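PDB 1XSZ: guanine nucleotide exchange protein from Legionella pneumophila, which probably acts as a guanine nucleotide exchange factor for ADP-ribosylation factor (Arf) GTPases, its Sec7 active site lying beneath a C-terminal cap. Local coordinates for residues Asp241-Thr246 / Ile264-Asn269; Thr271-Thr276 / Lys304-Leu309. One frame throughout, in Å; residues are numbered along the deposited sequence. Where two conformers were deposited one is given.

Interaction 1 (Asp241-Thr246 / Ile264-Asn269); sequences DNVKTT and ITLTDN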
ATOM      1  N   ASP A 241     -16.629 -19.672  13.681  1.00 39.04           N
ATOM      2  CA  ASP A 241     -16.299 -19.558  15.095  1.00 37.96           C
ATOM      3  C   ASP A 241     -14.837 -19.939  15.299  1.00 36.69           C
ATOM      4  O   ASP A 241     -14.326 -19.905  16.418  1.00 36.17           O
ATOM      5  CB  ASP A 241     -17.193 -20.489  15.923  1.00 40.37           C
ATOM      6  CG  ASP A 241     -18.674 -20.233  15.699  1.00 41.77           C
ATOM      7  OD1 ASP A 241     -19.498 -20.931  16.327  1.00 44.02           O
ATOM      8  OD2 ASP A 241     -19.018 -19.338  14.898  1.00 43.64           O
ATOM      9  N   ASN A 242     -14.166 -20.297  14.207  1.00 35.05           N
ATOM     10  CA  ASN A 242     -12.765 -20.699  14.261  1.00 33.70           C
ATOM     11  C   ASN A 242     -11.833 -19.690  13.598  1.00 31.11           C
ATOM     12  O   ASN A 242     -10.762 -20.055  13.113  1.00 30.39           O
ATOM     13  CB  ASN A 242     -12.586 -22.062  13.590  1.00 36.08           C
ATOM     14  CG  ASN A 242     -13.471 -23.131  14.196  1.00 37.86           C
ATOM     15  OD1 ASN A 242     -13.384 -23.423  15.389  1.00 39.23           O
ATOM     16  ND2 ASN A 242     -14.333 -23.721  13.375  1.00 39.15           N
ATOM     17  N   VAL A 243     -12.239 -18.426  13.576  1.00 29.62           N
ATOM     18  CA  VAL A 243     -11.417 -17.389  12.968  1.00 27.61           C
ATOM     19  C   VAL A 243     -10.590 -16.668  14.022  1.00 27.13           C
ATOM     20  O   VAL A 243     -11.131 -16.103  14.974  1.00 28.18           O
ATOM     21  CB  VAL A 243     -12.278 -16.350  12.214  1.00 26.89           C
ATOM     22  CG1 VAL A 243     -11.384 -15.277  11.600  1.00 25.46           C
ATOM     23  CG2 VAL A 243     -13.085 -17.039  11.128  1.00 26.98           C
ATOM     24  N   LYS A 244      -9.273 -16.703  13.848  1.00 26.10           N
ATOM     25  CA  LYS A 244      -8.365 -16.041  14.770  1.00 25.82           C
ATOM     26  C   LYS A 244      -7.933 -14.728  14.134  1.00 24.17           C
ATOM     27  O   LYS A 244      -8.005 -14.570  12.913  1.00 23.05           O
ATOM     28  CB  LYS A 244      -7.136 -16.914  15.038  1.00 28.42           C
ATOM     29  CG  LYS A 244      -6.289 -17.190  13.806  1.00 32.13           C
ATOM     30  CD  LYS A 244      -4.996 -17.904  14.165  1.00 35.47           C
ATOM     31  CE  LYS A 244      -4.116 -18.095  12.939  1.00 37.20           C
ATOM     32  NZ  LYS A 244      -2.813 -18.729  13.279  1.00 38.88           N
ATOM     33  N   THR A 245      -7.486 -13.791  14.958  1.00 22.32           N
ATOM     34  CA  THR A 245      -7.058 -12.496  14.450  1.00 22.98           C
ATOM     35  C   THR A 245      -5.804 -11.960  15.112  1.00 23.89           C
ATOM     36  O   THR A 245      -5.497 -12.279  16.262  1.00 24.15           O
ATOM     37  CB  THR A 245      -8.152 -11.431  14.639  1.00 23.13           C
ATOM     38  OG1 THR A 245      -8.521 -11.363  16.024  1.00 25.12           O
ATOM     39  CG2 THR A 245      -9.373 -11.760  13.805  1.00 23.54           C
ATOM     40  N   THR A 246      -5.083 -11.143  14.354  1.00 22.88           N
ATOM     41  CA  THR A 246      -3.885 -10.467  14.825  1.00 23.13           C
ATOM     42  C   THR A 246      -4.076  -9.057  14.295  1.00 22.83           C
ATOM     43  O   THR A 246      -4.670  -8.866  13.229  1.00 21.00           O
ATOM     44  CB  THR A 246      -2.581 -11.071  14.245  1.00 23.79           C
ATOM     45  OG1 THR A 246      -2.617 -11.038  12.814  1.00 26.39           O
ATOM     46  CG2 THR A 246      -2.401 -12.505  14.718  1.00 25.75           C
ATOM     47  N   ILE A 264      -6.185  -5.684  10.350  1.00 16.22           N
ATOM     48  CA  ILE A 264      -6.563  -6.871  11.102  1.00 17.07           C
ATOM     49  C   ILE A 264      -6.453  -8.041  10.140  1.00 17.69           C
ATOM     50  O   ILE A 264      -6.964  -7.975   9.020  1.00 18.38           O
ATOM     51  CB  ILE A 264      -8.022  -6.784  11.595  1.00 16.12           C
ATOM     52  CG1 ILE A 264      -8.214  -5.526  12.440  1.00 19.06           C
ATOM     53  CG2 ILE A 264      -8.381  -8.043  12.390  1.00 18.27           C
ATOM     54  CD1 ILE A 264      -9.661  -5.196  12.729  1.00 20.25           C
ATOM     55  N   THR A 265      -5.771  -9.101  10.554  1.00 18.19           N
ATOM     56  CA  THR A 265      -5.645 -10.277   9.709  1.00 17.86           C
ATOM     57  C   THR A 265      -6.492 -11.395  10.300  1.00 18.36           C
ATOM     58  O   THR A 265      -6.312 -11.784  11.459  1.00 19.11           O
ATOM     59  CB  THR A 265      -4.181 -10.751   9.590  1.00 18.87           C
ATOM     60  OG1 THR A 265      -3.396  -9.716   8.982  1.00 20.79           O
ATOM     61  CG2 THR A 265      -4.095 -12.003   8.728  1.00 21.28           C
ATOM     62  N   LEU A 266      -7.437 -11.882   9.505  1.00 18.64           N
ATOM     63  CA  LEU A 266      -8.327 -12.963   9.921  1.00 18.91           C
ATOM     64  C   LEU A 266      -7.847 -14.271   9.320  1.00 19.67           C
ATOM     65  O   LEU A 266      -7.592 -14.357   8.121  1.00 19.37           O
ATOM     66  CB  LEU A 266      -9.759 -12.702   9.447  1.00 17.82           C
ATOM     67  CG  LEU A 266     -10.554 -11.573  10.098  1.00 18.30           C
ATOM     68  CD1 LEU A 266      -9.909 -10.230   9.811  1.00 21.53           C
ATOM     69  CD2 LEU A 266     -11.971 -11.601   9.566  1.00 19.87           C
ATOM     70  N   THR A 267      -7.730 -15.296  10.154  1.00 20.06           N
ATOM     71  CA  THR A 267      -7.293 -16.597   9.678  1.00 22.72           C
ATOM     72  C   THR A 267      -8.183 -17.679  10.268  1.00 23.90           C
ATOM     73  O   THR A 267      -8.357 -17.750  11.484  1.00 23.37           O
ATOM     74  CB  THR A 267      -5.834 -16.891  10.088  1.00 24.27           C
ATOM     75  OG1 THR A 267      -4.980 -15.840   9.621  1.00 24.63           O
ATOM     76  CG2 THR A 267      -5.373 -18.209   9.487  1.00 25.92           C
ATOM     77  N   ASP A 268      -8.760 -18.508   9.405  1.00 26.53           N
ATOM     78  CA  ASP A 268      -9.612 -19.598   9.866  1.00 30.00           C
ATOM     79  C   ASP A 268      -8.684 -20.752  10.226  1.00 32.08           C
ATOM     80  O   ASP A 268      -7.979 -21.282   9.367  1.00 31.59           O
ATOM     81  CB  ASP A 268     -10.585 -20.021   8.763  1.00 30.56           C
ATOM     82  CG  ASP A 268     -11.594 -21.049   9.241  1.00 32.71           C
ATOM     83  OD1 ASP A 268     -11.172 -22.143   9.669  1.00 34.64           O
ATOM     84  OD2 ASP A 268     -12.808 -20.759   9.190  1.00 32.87           O
ATOM     85  N   ASN A 269      -8.683 -21.133  11.500  1.00 34.84           N
ATOM     86  CA  ASN A 269      -7.820 -22.204  11.988  1.00 37.62           C
ATOM     87  C   ASN A 269      -8.098 -23.585  11.405  1.00 38.63           C
ATOM     88  O   ASN A 269      -7.285 -24.496  11.558  1.00 39.69           O
ATOM     89  CB  ASN A 269      -7.899 -22.281  13.515  1.00 39.83           C
ATOM     90  CG  ASN A 269      -7.354 -21.037  14.189  1.00 41.88           C
ATOM     91  OD1 ASN A 269      -6.200 -20.660  13.982  1.00 43.54           O
ATOM     92  ND2 ASN A 269      -8.183 -20.394  15.003  1.00 43.41           N
TER
HETATM   93  O   HOH W   1     -14.607 -20.788  11.240  1.00 40.95           O
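Val243-Thr246 and Ile264-Asp268 run antiparallel as neighbouring strands, their axes 4.4 Å apart at closest and 153° between their directions. Lys244 with Thr267 and Thr246 with Thr265 are the hydrogen-bonded pairs; Lys244 N gives the shortest bond, 2.7 Å to Thr267 O. Past the non-hydrogen-bonded pair Val243-Asp268, Asn269 N gives its N-H to Asn242 O (2.8 Å). Val243, Thr245, Leu266 and Asp268 share one face. Beta-branched Val243 and Thr245 suit an extended strand and offer methyls to Leu266: Val243 CG1, anti to its backbone N (chi1 180°), packs 3.7 Å from Leu266 CB, and Thr245 CG2 lies beside Leu266 CG. Both touch Ile232 of a loop, and Thr245 also Phe224 of helix 216-224. On the other face Lys244 CG sits between backbone N and carbonyl carbon (chi1 63°); extended beyond CG, the chain runs alongside Thr267, CE 3.5 Å from Thr267 CB, and crosses Asn269, CD 3.0 Å from Asn269 OD1. Thr267 OG1 bonds instead to Gln274. A water accepts from Asn242 N and donates to Asp268 OD2 (2.7 Å), while Asp268 OD1 takes Lys270 N and Thr271 N. The first face is thus apolar around Val243 and Leu266 but polar at Asp268, whose carboxylate joins water and turn.

Interaction 2 (Thr271-Thr276 / Lys304-Leu309); sequences TSAQAT and KESIDL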
ATOM      1  N   THR A 271      -9.735 -24.037   7.944  1.00 37.65           N
ATOM      2  CA  THR A 271      -9.631 -24.011   6.489  1.00 36.05           C
ATOM      3  C   THR A 271      -8.397 -23.257   6.003  1.00 34.84           C
ATOM      4  O   THR A 271      -8.012 -23.371   4.839  1.00 35.52           O
ATOM      5  CB  THR A 271     -10.869 -23.348   5.864  1.00 36.25           C
ATOM      6  OG1 THR A 271     -10.930 -21.976   6.274  1.00 35.18           O
ATOM      7  CG2 THR A 271     -12.139 -24.057   6.317  1.00 35.94           C
ATOM      8  N   SER A 272      -7.787 -22.488   6.900  1.00 33.45           N
ATOM      9  CA  SER A 272      -6.602 -21.697   6.582  1.00 32.30           C
ATOM     10  C   SER A 272      -6.938 -20.488   5.714  1.00 30.37           C
ATOM     11  O   SER A 272      -6.044 -19.769   5.268  1.00 31.55           O
ATOM     12  CB  SER A 272      -5.543 -22.560   5.889  1.00 33.35           C
ATOM     13  OG  SER A 272      -5.039 -23.547   6.773  1.00 36.12           O
ATOM     14  N   ALA A 273      -8.228 -20.270   5.475  1.00 27.51           N
ATOM     15  CA  ALA A 273      -8.661 -19.123   4.684  1.00 24.39           C
ATOM     16  C   ALA A 273      -8.174 -17.884   5.424  1.00 22.62           C
ATOM     17  O   ALA A 273      -8.144 -17.863   6.654  1.00 22.62           O
ATOM     18  CB  ALA A 273     -10.179 -19.105   4.566  1.00 25.25           C
ATOM     19  N   GLN A 274      -7.797 -16.854   4.676  0.50 21.06           N
ATOM     20  CA  GLN A 274      -7.320 -15.622   5.285  0.50 20.64           C
ATOM     21  C   GLN A 274      -7.844 -14.383   4.577  0.50 18.86           C
ATOM     22  O   GLN A 274      -8.180 -14.419   3.395  0.50 18.43           O
ATOM     23  CB  GLN A 274      -5.789 -15.586   5.295  0.50 22.58           C
ATOM     24  CG  GLN A 274      -5.148 -16.435   6.381  0.50 25.44           C
ATOM     25  CD  GLN A 274      -3.641 -16.266   6.447  0.50 27.42           C
ATOM     26  OE1 GLN A 274      -2.992 -16.748   7.376  0.50 29.34           O
ATOM     27  NE2 GLN A 274      -3.075 -15.582   5.458  0.50 28.15           N
ATOM     28  N   ALA A 275      -7.921 -13.290   5.323  1.00 18.27           N
ATOM     29  CA  ALA A 275      -8.379 -12.023   4.780  1.00 18.43           C
ATOM     30  C   ALA A 275      -7.820 -10.909   5.650  1.00 17.52           C
ATOM     31  O   ALA A 275      -7.650 -11.084   6.858  1.00 19.20           O
ATOM     32  CB  ALA A 275      -9.907 -11.967   4.773  1.00 17.60           C
ATOM     33  N   THR A 276      -7.506  -9.776   5.037  1.00 15.52           N
ATOM     34  CA  THR A 276      -7.005  -8.637   5.789  1.00 15.87           C
ATOM     35  C   THR A 276      -8.023  -7.509   5.706  1.00 14.60           C
ATOM     36  O   THR A 276      -8.729  -7.352   4.698  1.00 14.34           O
ATOM     37  CB  THR A 276      -5.655  -8.121   5.255  1.00 16.12           C
ATOM     38  OG1 THR A 276      -5.775  -7.815   3.862  1.00 16.00           O
ATOM     39  CG2 THR A 276      -4.565  -9.155   5.473  1.00 16.87           C
ATOM     40  N   LYS A 304      -7.025 -21.120  -0.338  1.00 31.62           N
ATOM     41  CA  LYS A 304      -8.391 -21.458  -0.719  1.00 31.55           C
ATOM     42  C   LYS A 304      -9.413 -21.013   0.320  1.00 30.48           C
ATOM     43  O   LYS A 304      -9.134 -20.997   1.520  1.00 31.16           O
ATOM     44  CB  LYS A 304      -8.524 -22.968  -0.951  1.00 34.03           C
ATOM     45  CG  LYS A 304      -7.843 -23.481  -2.213  1.00 37.03           C
ATOM     46  CD  LYS A 304      -6.328 -23.358  -2.140  1.00 39.04           C
ATOM     47  CE  LYS A 304      -5.674 -23.922  -3.392  1.00 40.50           C
ATOM     48  NZ  LYS A 304      -4.188 -23.834  -3.337  1.00 41.34           N
ATOM     49  N   GLU A 305     -10.599 -20.658  -0.165  1.00 28.02           N
ATOM     50  CA  GLU A 305     -11.709 -20.207   0.667  1.00 26.53           C
ATOM     51  C   GLU A 305     -11.523 -18.803   1.231  1.00 23.36           C
ATOM     52  O   GLU A 305     -12.401 -18.292   1.926  1.00 22.39           O
ATOM     53  CB  GLU A 305     -11.965 -21.199   1.809  1.00 29.17           C
ATOM     54  CG  GLU A 305     -12.295 -22.607   1.329  1.00 33.70           C
ATOM     55  CD  GLU A 305     -12.863 -23.485   2.428  1.00 35.91           C
ATOM     56  OE1 GLU A 305     -13.088 -24.686   2.172  1.00 38.44           O
ATOM     57  OE2 GLU A 305     -13.089 -22.974   3.546  1.00 38.39           O
ATOM     58  N   SER A 306     -10.385 -18.180   0.932  1.00 20.58           N
ATOM     59  CA  SER A 306     -10.117 -16.824   1.402  1.00 18.78           C
ATOM     60  C   SER A 306     -11.123 -15.847   0.808  1.00 18.06           C
ATOM     61  O   SER A 306     -11.545 -14.902   1.470  1.00 16.79           O
ATOM     62  CB  SER A 306      -8.703 -16.384   1.015  1.00 18.99           C
ATOM     63  OG  SER A 306      -7.726 -17.052   1.793  1.00 20.13           O
ATOM     64  N   ILE A 307     -11.499 -16.075  -0.446  1.00 18.10           N
ATOM     65  CA  ILE A 307     -12.449 -15.197  -1.111  1.00 19.08           C
ATOM     66  C   ILE A 307     -13.784 -15.158  -0.368  1.00 17.95           C
ATOM     67  O   ILE A 307     -14.375 -14.092  -0.212  1.00 17.36           O
ATOM     68  CB  ILE A 307     -12.667 -15.626  -2.583  1.00 20.40           C
ATOM     69  CG1 ILE A 307     -13.541 -14.597  -3.300  1.00 24.13           C
ATOM     70  CG2 ILE A 307     -13.297 -17.008  -2.643  1.00 22.50           C
ATOM     71  CD1 ILE A 307     -13.582 -14.772  -4.801  1.00 26.41           C
ATOM     72  N   ASP A 308     -14.252 -16.308   0.110  1.00 18.28           N
ATOM     73  CA  ASP A 308     -15.515 -16.342   0.833  1.00 19.00           C
ATOM     74  C   ASP A 308     -15.412 -15.636   2.183  1.00 17.23           C
ATOM     75  O   ASP A 308     -16.360 -14.981   2.619  1.00 17.36           O
ATOM     76  CB  ASP A 308     -15.980 -17.787   1.025  1.00 22.32           C
ATOM     77  CG  ASP A 308     -16.255 -18.482  -0.291  1.00 27.78           C
ATOM     78  OD1 ASP A 308     -16.977 -17.899  -1.127  1.00 30.64           O
ATOM     79  OD2 ASP A 308     -15.750 -19.607  -0.490  1.00 33.27           O
ATOM     80  N   LEU A 309     -14.263 -15.756   2.841  1.00 16.62           N
ATOM     81  CA  LEU A 309     -14.072 -15.104   4.131  1.00 16.82           C
ATOM     82  C   LEU A 309     -14.097 -13.585   3.958  1.00 15.10           C
ATOM     83  O   LEU A 309     -14.757 -12.871   4.709  1.00 15.04           O
ATOM     84  CB  LEU A 309     -12.744 -15.540   4.759  1.00 18.05           C
ATOM     85  CG  LEU A 309     -12.362 -14.864   6.082  1.00 19.56           C
ATOM     86  CD1 LEU A 309     -13.444 -15.102   7.131  1.00 20.82           C
ATOM     87  CD2 LEU A 309     -11.030 -15.417   6.565  1.00 19.60           C
TER
HETATM   88  O   HOH W   2     -13.253 -20.789   5.830  1.00 41.77           O
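Ser306 OG has two partners: it accepts the backbone N-H of Gln274 at 2.9 Å, almost straight at 174°, and gives its own proton to Thr303 O. The serine stands in the first turn of helix 306-315, whose N-cap residue is Glu305, and the bond ties this helix start to the beginning of strand 274-280 in the capping domain. Serine suits the place because its hydroxyl sits one carbon from the backbone, with OG anti to the carbonyl carbon, and so meets the strand backbone directly. Ala273 suits the tight approach beside it, its CB resting 3.5 Å from Glu305 O. One turn along the helix, Leu309 brings its isobutyl group under the strand: CG is anti to the backbone N (chi1 176°) and lies 4.0 Å from Ala275 CB, while CD2 sits by Ala273 O. Small alanines therefore let the buried leucine close against the backbone. Ahead of the strand, Thr271 OG1 accepts from Ala273 N, an ST turn that shapes the bend. The Thr271 and Glu305 side chains cross at about a right angle, with Thr271 CG2 3.1 Å from Glu305 OE2. A water joins the two, 2.6 Å from Thr271 OG1 and donating to Glu305 OE2 at 3.2 Å.

How the interactions relate
Interaction 1 closes before interaction 2 opens along the chain, and their centres lie about 9 Å apart, both inside the C-terminal capping domain. They share one antiparallel sheet: strand 243-248, at its edge within this chain, pairs with strand 260-268, which in turn neighbours strand 274-280. The connection 269-273 joins these last two strands, and probable backbone bonds stitch them together, from Leu266 N to Ala275 O (2.8 Å) and from Asp268 N to Ala273 O (2.9 Å). Interaction 1 thus joins strand to strand, whereas interaction 2 fastens the sheet to helix 306-315. Both belong to the internal framework of the region that caps the Sec7 active site, linking edge strand and helix through one hairpin.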